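Local coordinates for protein prephenate dehydratase (Arthrobacter aurescens, PDB 3MWB) that probably converts prephenate to phenylpyruvate, with loss of water and carbon dioxide, on the route to L-phenylalanine, and binds L-phenylalanine in its ACT domain, at residues F18-P27 and R84-F92; A255-A263 and A288-F299. All blocks are in the same frame, centred on the assembly; numbering follows the deposited sequence.

Interaction 1 (F18-P27 and R84-F92)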
loop_
_atom_site.group_PDB
_atom_site.type_symbol
_atom_site.label_atom_id
_atom_site.label_comp_id
_atom_site.label_asym_id
_atom_site.label_seq_id
_atom_site.Cartn_x
_atom_site.Cartn_y
_atom_site.Cartn_z
ATOM N N PHE A 18 -41.082 -1.363 -13.941
ATOM C CA PHE A 18 -40.160 -0.242 -13.874
ATOM C C PHE A 18 -39.037 -0.375 -14.908
ATOM O O PHE A 18 -38.590 0.615 -15.481
ATOM C CB PHE A 18 -39.603 -0.105 -12.445
ATOM C CG PHE A 18 -40.593 0.465 -11.492
ATOM C CD1 PHE A 18 -41.565 -0.358 -10.896
ATOM C CD2 PHE A 18 -40.615 1.836 -11.239
ATOM C CE1 PHE A 18 -42.522 0.189 -10.025
ATOM C CE2 PHE A 18 -41.561 2.391 -10.373
ATOM C CZ PHE A 18 -42.511 1.561 -9.759
ATOM N N THR A 19 -38.612 -1.608 -15.170
ATOM C CA THR A 19 -37.607 -1.846 -16.211
ATOM C C THR A 19 -38.058 -1.344 -17.592
ATOM O O THR A 19 -37.312 -0.618 -18.249
ATOM C CB THR A 19 -37.167 -3.313 -16.257
ATOM O OG1 THR A 19 -36.899 -3.766 -14.920
ATOM C CG2 THR A 19 -35.903 -3.474 -17.079
ATOM N N GLU A 20 -39.256 -1.714 -18.031
ATOM C CA GLU A 20 -39.743 -1.211 -19.319
ATOM C C GLU A 20 -39.791 0.323 -19.337
ATOM O O GLU A 20 -39.294 0.958 -20.269
ATOM C CB GLU A 20 -41.109 -1.783 -19.693
ATOM C CG GLU A 20 -41.627 -1.169 -20.991
ATOM C CD GLU A 20 -42.685 -1.990 -21.703
ATOM O OE1 GLU A 20 -43.691 -2.398 -21.075
ATOM O OE2 GLU A 20 -42.504 -2.198 -22.919
ATOM N N ALA A 21 -40.389 0.900 -18.294
ATOM C CA ALA A 21 -40.462 2.360 -18.137
ATOM C C ALA A 21 -39.107 3.020 -18.371
ATOM O O ALA A 21 -39.031 4.066 -18.992
ATOM C CB ALA A 21 -41.028 2.735 -16.758
ATOM N N ALA A 22 -38.045 2.372 -17.893
ATOM C CA ALA A 22 -36.666 2.848 -18.050
ATOM C C ALA A 22 -36.145 2.744 -19.483
ATOM O O ALA A 22 -35.509 3.664 -19.979
ATOM C CB ALA A 22 -35.746 2.086 -17.106
ATOM N N LEU A 23 -36.387 1.610 -20.133
ATOM C CA LEU A 23 -36.083 1.467 -21.558
ATOM C C LEU A 23 -36.781 2.555 -22.354
ATOM O O LEU A 23 -36.214 3.117 -23.292
ATOM C CB LEU A 23 -36.550 0.098 -22.070
ATOM C CG LEU A 23 -36.269 -0.245 -23.538
ATOM C CD1 LEU A 23 -34.793 0.022 -23.920
ATOM C CD2 LEU A 23 -36.658 -1.697 -23.814
HETATM N N MSE A 24 -38.015 2.845 -21.957
HETATM C CA MSE A 24 -38.870 3.817 -22.648
HETATM C C MSE A 24 -38.273 5.221 -22.702
HETATM O O MSE A 24 -38.653 6.034 -23.557
HETATM C CB MSE A 24 -40.259 3.863 -22.003
HETATM C CG MSE A 24 -41.180 2.749 -22.462
HETATM SE SE MSE A 24 -41.351 2.762 -24.399
HETATM C CE MSE A 24 -39.469 2.807 -24.833
ATOM N N GLN A 25 -37.333 5.503 -21.789
ATOM C CA GLN A 25 -36.674 6.819 -21.685
ATOM C C GLN A 25 -35.454 6.961 -22.606
ATOM O O GLN A 25 -34.976 8.066 -22.844
ATOM C CB GLN A 25 -36.281 7.143 -20.224
ATOM C CG GLN A 25 -34.843 6.756 -19.820
ATOM C CD GLN A 25 -34.367 7.423 -18.534
ATOM O OE1 GLN A 25 -35.121 7.577 -17.579
ATOM N NE2 GLN A 25 -33.097 7.803 -18.506
ATOM N N VAL A 26 -34.937 5.837 -23.109
ATOM C CA VAL A 26 -33.773 5.859 -24.022
ATOM C C VAL A 26 -34.188 6.415 -25.380
ATOM O O VAL A 26 -35.197 5.979 -25.925
ATOM C CB VAL A 26 -33.178 4.448 -24.227
ATOM C CG1 VAL A 26 -31.878 4.513 -25.030
ATOM C CG2 VAL A 26 -32.954 3.767 -22.883
ATOM N N PRO A 27 -33.421 7.382 -25.935
ATOM C CA PRO A 27 -33.826 8.013 -27.219
ATOM C C PRO A 27 -34.099 6.985 -28.324
ATOM O O PRO A 27 -33.347 6.024 -28.457
ATOM C CB PRO A 27 -32.615 8.874 -27.588
ATOM C CG PRO A 27 -31.950 9.183 -26.274
ATOM C CD PRO A 27 -32.187 7.983 -25.385
ATOM N N ARG A 84 -24.786 2.483 -22.197
ATOM C CA ARG A 84 -25.588 3.527 -21.570
ATOM C C ARG A 84 -25.987 3.098 -20.181
ATOM O O ARG A 84 -26.212 1.909 -19.926
ATOM C CB ARG A 84 -26.853 3.802 -22.357
ATOM C CG ARG A 84 -27.731 4.901 -21.746
ATOM C CD ARG A 84 -29.022 5.080 -22.540
ATOM N NE ARG A 84 -28.747 5.667 -23.836
ATOM C CZ ARG A 84 -28.769 6.973 -24.085
ATOM N NH1 ARG A 84 -29.053 7.836 -23.113
ATOM N NH2 ARG A 84 -28.495 7.409 -25.302
ATOM N N GLU A 85 -26.083 4.072 -19.285
ATOM C CA GLU A 85 -26.653 3.814 -17.983
ATOM C C GLU A 85 -27.833 4.774 -17.809
ATOM O O GLU A 85 -27.863 5.828 -18.427
ATOM C CB GLU A 85 -25.583 3.953 -16.886
ATOM C CG GLU A 85 -25.080 5.360 -16.626
ATOM C CD GLU A 85 -24.406 5.505 -15.252
ATOM O OE1 GLU A 85 -24.189 4.486 -14.559
ATOM O OE2 GLU A 85 -24.075 6.641 -14.875
ATOM N N ALA A 86 -28.810 4.372 -17.007
ATOM C CA ALA A 86 -29.953 5.224 -16.667
ATOM C C ALA A 86 -30.229 5.211 -15.168
ATOM O O ALA A 86 -30.134 4.168 -14.502
ATOM C CB ALA A 86 -31.174 4.776 -17.416
ATOM N N LEU A 87 -30.573 6.378 -14.639
ATOM C CA LEU A 87 -30.962 6.492 -13.249
ATOM C C LEU A 87 -32.395 6.994 -13.250
ATOM O O LEU A 87 -32.631 8.185 -13.516
ATOM C CB LEU A 87 -30.055 7.471 -12.509
ATOM C CG LEU A 87 -28.754 6.913 -11.952
ATOM C CD1 LEU A 87 -27.806 8.065 -11.565
ATOM C CD2 LEU A 87 -29.015 5.993 -10.766
ATOM N N VAL A 88 -33.337 6.083 -12.987
ATOM C CA VAL A 88 -34.767 6.367 -13.116
ATOM C C VAL A 88 -35.457 6.505 -11.758
ATOM O O VAL A 88 -35.542 5.526 -11.029
ATOM C CB VAL A 88 -35.491 5.267 -13.942
ATOM C CG1 VAL A 88 -36.984 5.599 -14.107
ATOM C CG2 VAL A 88 -34.811 5.077 -15.318
ATOM N N PRO A 89 -35.961 7.721 -11.432
ATOM C CA PRO A 89 -36.754 7.986 -10.213
ATOM C C PRO A 89 -37.945 7.023 -10.069
ATOM O O PRO A 89 -38.652 6.748 -11.049
ATOM C CB PRO A 89 -37.240 9.439 -10.404
ATOM C CG PRO A 89 -36.173 10.064 -11.268
ATOM C CD PRO A 89 -35.724 8.956 -12.210
ATOM N N ILE A 90 -38.122 6.491 -8.861
ATOM C CA ILE A 90 -39.152 5.503 -8.595
ATOM C C ILE A 90 -40.365 6.224 -8.006
ATOM O O ILE A 90 -40.244 6.942 -7.015
ATOM C CB ILE A 90 -38.656 4.412 -7.611
ATOM C CG1 ILE A 90 -37.456 3.644 -8.196
ATOM C CG2 ILE A 90 -39.791 3.443 -7.254
ATOM C CD1 ILE A 90 -36.633 2.876 -7.152
ATOM N N THR A 91 -41.521 6.022 -8.635
ATOM C CA THR A 91 -42.785 6.559 -8.173
ATOM C C THR A 91 -43.775 5.394 -8.094
ATOM O O THR A 91 -43.910 4.635 -9.054
ATOM C CB THR A 91 -43.288 7.625 -9.168
ATOM O OG1 THR A 91 -42.359 8.715 -9.183
ATOM C CG2 THR A 91 -44.660 8.156 -8.776
ATOM N N PHE A 92 -44.451 5.239 -6.966
ATOM C CA PHE A 92 -45.383 4.129 -6.824
ATOM C C PHE A 92 -46.830 4.621 -6.874
ATOM O O PHE A 92 -47.163 5.637 -6.276
ATOM C CB PHE A 92 -45.164 3.392 -5.510
ATOM C CG PHE A 92 -43.879 2.631 -5.431
ATOM C CD1 PHE A 92 -43.714 1.431 -6.131
ATOM C CD2 PHE A 92 -42.841 3.082 -4.618
ATOM C CE1 PHE A 92 -42.512 0.710 -6.045
ATOM C CE2 PHE A 92 -41.636 2.347 -4.516
ATOM C CZ PHE A 92 -41.482 1.170 -5.225
HETATM O O HOH W 1 -30.811 8.476 -16.391
#
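Phe18 packs on Ile90, Thr91 and Phe92, just past strand 81-89, and Ala22 of helix 18-23 on Val88 of that strand, outermost in its mixed sheet within this chain. The sheet belongs to the dehydratase domain, which has the two-lobed periplasmic-binding-protein type of fold. Phe18 CE2 meets Ile90 CG2 at 3.7 Å. Its CZ touches Phe92 CE1 at 3.8 Å, and the two rings are inclined at 64°. The carbonyl Thr91 O comes to the Phe18 ring edge, 3.5 Å from CZ. It is buried here and has no hydrogen-bond partner in the model. One turn on, Ala22 CB packs on Val88 CG2 at 3.6 Å. With Val88 CG1 anti to the backbone N (chi1 -178°), CG2 is the branch turned to the helix. Leu87 N donates to a water. In one of two conformers modelled for Gln25, NE2 also donates to it, a tentative bridge. At the far end the Arg84 chain bends at chi3 (-70°), and one guanidinium face lies against Val26 and Pro27. Further out, Glu64 accepts from Phe18 N, and Phe184 of strand 181-188 also packs on Ala22. Over the guanidinium, Pro27 CD stands 3.7 Å from Arg84 NH2.

Interaction 2 (A255-A263 and A288-F299)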
loop_
_atom_site.group_PDB
_atom_site.type_symbol
_atom_site.label_atom_id
_atom_site.label_comp_id
_atom_site.label_asym_id
_atom_site.label_seq_id
_atom_site.Cartn_x
_atom_site.Cartn_y
_atom_site.Cartn_z
ATOM N N ALA A 255 -11.904 4.632 -21.078
ATOM C CA ALA A 255 -10.772 3.751 -21.405
ATOM C C ALA A 255 -9.612 4.461 -22.132
ATOM O O ALA A 255 -8.454 4.083 -21.949
ATOM C CB ALA A 255 -11.245 2.550 -22.210
ATOM N N THR A 256 -9.924 5.466 -22.957
ATOM C CA THR A 256 -8.888 6.231 -23.683
ATOM C C THR A 256 -8.094 7.236 -22.838
ATOM O O THR A 256 -6.963 7.574 -23.199
ATOM C CB THR A 256 -9.442 6.971 -24.898
ATOM O OG1 THR A 256 -10.320 8.013 -24.471
ATOM C CG2 THR A 256 -10.152 5.997 -25.815
ATOM N N ASP A 257 -8.676 7.743 -21.756
ATOM C CA ASP A 257 -7.920 8.551 -20.796
ATOM C C ASP A 257 -6.663 7.777 -20.408
ATOM O O ASP A 257 -6.740 6.588 -20.086
ATOM C CB ASP A 257 -8.742 8.811 -19.548
ATOM C CG ASP A 257 -10.029 9.568 -19.842
ATOM O OD1 ASP A 257 -10.054 10.378 -20.785
ATOM O OD2 ASP A 257 -11.012 9.340 -19.132
ATOM N N SER A 258 -5.517 8.453 -20.428
ATOM C CA SER A 258 -4.235 7.764 -20.242
ATOM C C SER A 258 -4.170 7.033 -18.899
ATOM O O SER A 258 -3.645 5.922 -18.837
ATOM C CB SER A 258 -3.065 8.733 -20.382
ATOM O OG SER A 258 -3.027 9.310 -21.677
ATOM N N ARG A 259 -4.717 7.640 -17.842
ATOM C CA ARG A 259 -4.652 7.026 -16.512
ATOM C C ARG A 259 -5.517 5.763 -16.450
ATOM O O ARG A 259 -5.229 4.857 -15.698
ATOM C CB ARG A 259 -5.064 8.012 -15.394
ATOM C CG ARG A 259 -6.513 8.470 -15.508
ATOM C CD ARG A 259 -6.835 9.679 -14.596
ATOM N NE ARG A 259 -8.266 10.009 -14.697
ATOM C CZ ARG A 259 -8.828 10.687 -15.702
ATOM N NH1 ARG A 259 -8.092 11.156 -16.705
ATOM N NH2 ARG A 259 -10.145 10.923 -15.697
ATOM N N VAL A 260 -6.562 5.714 -17.272
ATOM C CA VAL A 260 -7.484 4.595 -17.257
ATOM C C VAL A 260 -6.918 3.445 -18.075
ATOM O O VAL A 260 -6.950 2.311 -17.623
ATOM C CB VAL A 260 -8.900 4.993 -17.748
ATOM C CG1 VAL A 260 -9.834 3.764 -17.771
ATOM C CG2 VAL A 260 -9.504 6.125 -16.856
ATOM N N ALA A 261 -6.436 3.740 -19.285
ATOM C CA ALA A 261 -5.755 2.747 -20.098
ATOM C C ALA A 261 -4.609 2.145 -19.310
ATOM O O ALA A 261 -4.405 0.928 -19.347
ATOM C CB ALA A 261 -5.238 3.346 -21.433
ATOM N N ASP A 262 -3.852 2.992 -18.625
ATOM C CA ASP A 262 -2.740 2.507 -17.823
ATOM C C ASP A 262 -3.210 1.571 -16.705
ATOM O O ASP A 262 -2.646 0.491 -16.530
ATOM C CB ASP A 262 -1.911 3.664 -17.265
ATOM C CG ASP A 262 -0.464 3.279 -17.047
ATOM O OD1 ASP A 262 0.197 2.891 -18.046
ATOM O OD2 ASP A 262 0.015 3.378 -15.885
ATOM N N ALA A 263 -4.257 1.971 -15.981
ATOM C CA ALA A 263 -4.876 1.126 -14.949
ATOM C C ALA A 263 -5.374 -0.197 -15.511
ATOM O O ALA A 263 -5.142 -1.228 -14.907
ATOM C CB ALA A 263 -6.020 1.867 -14.235
ATOM N N ALA A 288 -15.264 13.633 -14.287
ATOM C CA ALA A 288 -14.151 13.129 -13.481
ATOM C C ALA A 288 -13.333 14.294 -12.951
ATOM O O ALA A 288 -13.064 15.251 -13.683
ATOM C CB ALA A 288 -13.246 12.238 -14.320
ATOM N N VAL A 289 -12.922 14.219 -11.686
ATOM C CA VAL A 289 -11.899 15.144 -11.204
ATOM C C VAL A 289 -10.514 14.536 -11.496
ATOM O O VAL A 289 -10.217 13.431 -11.034
ATOM C CB VAL A 289 -12.070 15.434 -9.696
ATOM C CG1 VAL A 289 -10.830 16.146 -9.146
ATOM C CG2 VAL A 289 -13.339 16.249 -9.456
ATOM N N VAL A 290 -9.685 15.227 -12.286
ATOM C CA VAL A 290 -8.369 14.692 -12.643
ATOM C C VAL A 290 -7.337 15.129 -11.616
ATOM O O VAL A 290 -7.068 16.315 -11.469
ATOM C CB VAL A 290 -7.951 15.093 -14.066
ATOM C CG1 VAL A 290 -6.617 14.454 -14.451
ATOM C CG2 VAL A 290 -9.024 14.654 -15.037
ATOM N N ALA A 291 -6.788 14.151 -10.892
ATOM C CA ALA A 291 -5.904 14.434 -9.776
ATOM C C ALA A 291 -4.598 15.000 -10.331
ATOM O O ALA A 291 -4.324 14.867 -11.556
ATOM C CB ALA A 291 -5.650 13.145 -8.931
ATOM N N PRO A 292 -3.801 15.655 -9.455
ATOM C CA PRO A 292 -2.458 16.082 -9.851
ATOM C C PRO A 292 -1.656 14.904 -10.377
ATOM O O PRO A 292 -1.802 13.767 -9.873
ATOM C CB PRO A 292 -1.836 16.535 -8.528
ATOM C CG PRO A 292 -3.000 17.031 -7.743
ATOM C CD PRO A 292 -4.134 16.111 -8.088
ATOM N N HIS A 293 -0.818 15.172 -11.373
ATOM C CA HIS A 293 0.149 14.178 -11.838
ATOM C C HIS A 293 -0.521 13.091 -12.676
ATOM O O HIS A 293 0.147 12.150 -13.079
ATOM C CB HIS A 293 0.860 13.458 -10.662
ATOM C CG HIS A 293 1.319 14.345 -9.546
ATOM N ND1 HIS A 293 1.207 13.978 -8.219
ATOM C CD2 HIS A 293 1.953 15.544 -9.548
ATOM C CE1 HIS A 293 1.725 14.921 -7.453
ATOM N NE2 HIS A 293 2.184 15.884 -8.234
ATOM N N THR A 294 -1.833 13.168 -12.911
ATOM C CA THR A 294 -2.498 12.031 -13.600
ATOM C C THR A 294 -3.165 12.392 -14.903
ATOM O O THR A 294 -3.851 11.532 -15.516
ATOM C CB THR A 294 -3.549 11.309 -12.736
ATOM O OG1 THR A 294 -4.705 12.143 -12.597
ATOM C CG2 THR A 294 -2.985 10.936 -11.353
ATOM N N SER A 295 -2.979 13.637 -15.334
ATOM C CA SER A 295 -3.560 14.081 -16.607
ATOM C C SER A 295 -2.886 13.393 -17.789
ATOM O O SER A 295 -1.778 12.842 -17.681
ATOM C CB SER A 295 -3.475 15.608 -16.764
ATOM O OG SER A 295 -2.141 16.004 -16.943
ATOM N N ASP A 296 -3.571 13.404 -18.924
ATOM C CA ASP A 296 -3.021 12.830 -20.118
ATOM C C ASP A 296 -1.653 13.468 -20.388
ATOM O O ASP A 296 -0.716 12.784 -20.820
ATOM C CB ASP A 296 -3.999 13.027 -21.279
ATOM C CG ASP A 296 -5.140 11.999 -21.281
ATOM O OD1 ASP A 296 -5.364 11.266 -20.273
ATOM O OD2 ASP A 296 -5.818 11.914 -22.327
ATOM N N ALA A 297 -1.541 14.762 -20.090
ATOM C CA ALA A 297 -0.315 15.525 -20.305
ATOM C C ALA A 297 0.828 15.025 -19.434
ATOM O O ALA A 297 1.947 14.859 -19.926
ATOM C CB ALA A 297 -0.543 17.047 -20.115
ATOM N N ALA A 298 0.542 14.780 -18.150
ATOM C CA ALA A 298 1.570 14.261 -17.248
ATOM C C ALA A 298 2.073 12.886 -17.732
ATOM O O ALA A 298 3.291 12.635 -17.764
ATOM C CB ALA A 298 1.035 14.183 -15.799
ATOM N N PHE A 299 1.141 12.018 -18.141
ATOM C CA PHE A 299 1.498 10.706 -18.647
ATOM C C PHE A 299 2.404 10.833 -19.869
ATOM O O PHE A 299 3.346 10.071 -20.024
ATOM C CB PHE A 299 0.255 9.863 -18.980
ATOM C CG PHE A 299 -0.250 9.064 -17.816
ATOM C CD1 PHE A 299 -1.130 9.629 -16.885
ATOM C CD2 PHE A 299 0.190 7.758 -17.621
ATOM C CE1 PHE A 299 -1.556 8.894 -15.800
ATOM C CE2 PHE A 299 -0.253 7.017 -16.517
ATOM C CZ PHE A 299 -1.112 7.592 -15.609
HETATM O O HOH W 2 -6.134 9.770 -24.287
HETATM O O HOH W 3 -8.396 12.275 -21.530
HETATM O O HOH W 4 -0.978 10.680 -22.472
HETATM O O HOH W 5 -5.221 10.700 -17.732
#
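Arg259 reaches from the first turn of helix 258-270 across the loop that leads into helix 296-311. Its CB meets Phe299 CE1 at 3.6 Å. CG starts between the backbone N and the carbonyl carbon (chi1 63°), and from there the chain runs extended to NE. CD passes Thr294 O at 3.6 Å and lies near Thr294 OG1, which donates to Ala291 O in the turn 291-294. At the tip, Val290 CG2 covers one face of the guanidinium, and Ala288 CB sits at its edge, 3.6 Å from Arg259 NH2. NH1 donates to a water that lies in the guanidinium plane. The same water accepts from Arg259 N and donates to Thr294 O and Asp296 OD1, so it has four partners.

Asp296 OD1 also takes the direct bond between the segments, from Ser258 N at 2.8 Å. The bond is fairly straight (161°) and meets OD1 from above the carboxylate plane. Asp296 OD2 accepts hydrogen bonds from two more waters, which lead to Thr256 O and Asp257 OD1; Asp257 OD2 accepts from His254 N. Phe299 lies with one face over Ser258 O and Arg259 N. Its edge faces Asp262 OD2, which forms a salt bridge with Arg226. Ser295 OG accepts from Ala298 N and N-caps helix 296-311.

The contact joins an ACT-domain helix to the C-terminal helix and is itself part of a subunit interface: Arg269 of the second subunit packs on Phe299, and Val306 of that subunit on Ala261. Before helix 258-270, Ala255 N bonds to Ser279 OG of strand 275-281, at one edge of the four-stranded ACT sheet within this chain.

In the fold
The two contacts follow each other along the chain: both segments of interaction 1 precede those of interaction 2 in the sequence. Their centres are about 32 Å apart, and their nearest atoms about 11 Å. They share no helix or strand. Interaction 1 lies in the dehydratase domain, on the five-stranded sheet that includes strands 81-89 and 181-188. Interaction 2 joins helix 258-270 of the ACT domain to the C-terminal helix 296-311. Strand 181-188 leads on to strand 200-207 of the ACT sheet. Glu85 of strand 81-89 also forms a salt bridge with Lys201 there. The dehydratase and ACT domains therefore touch, consistent with the feedback control known in this family.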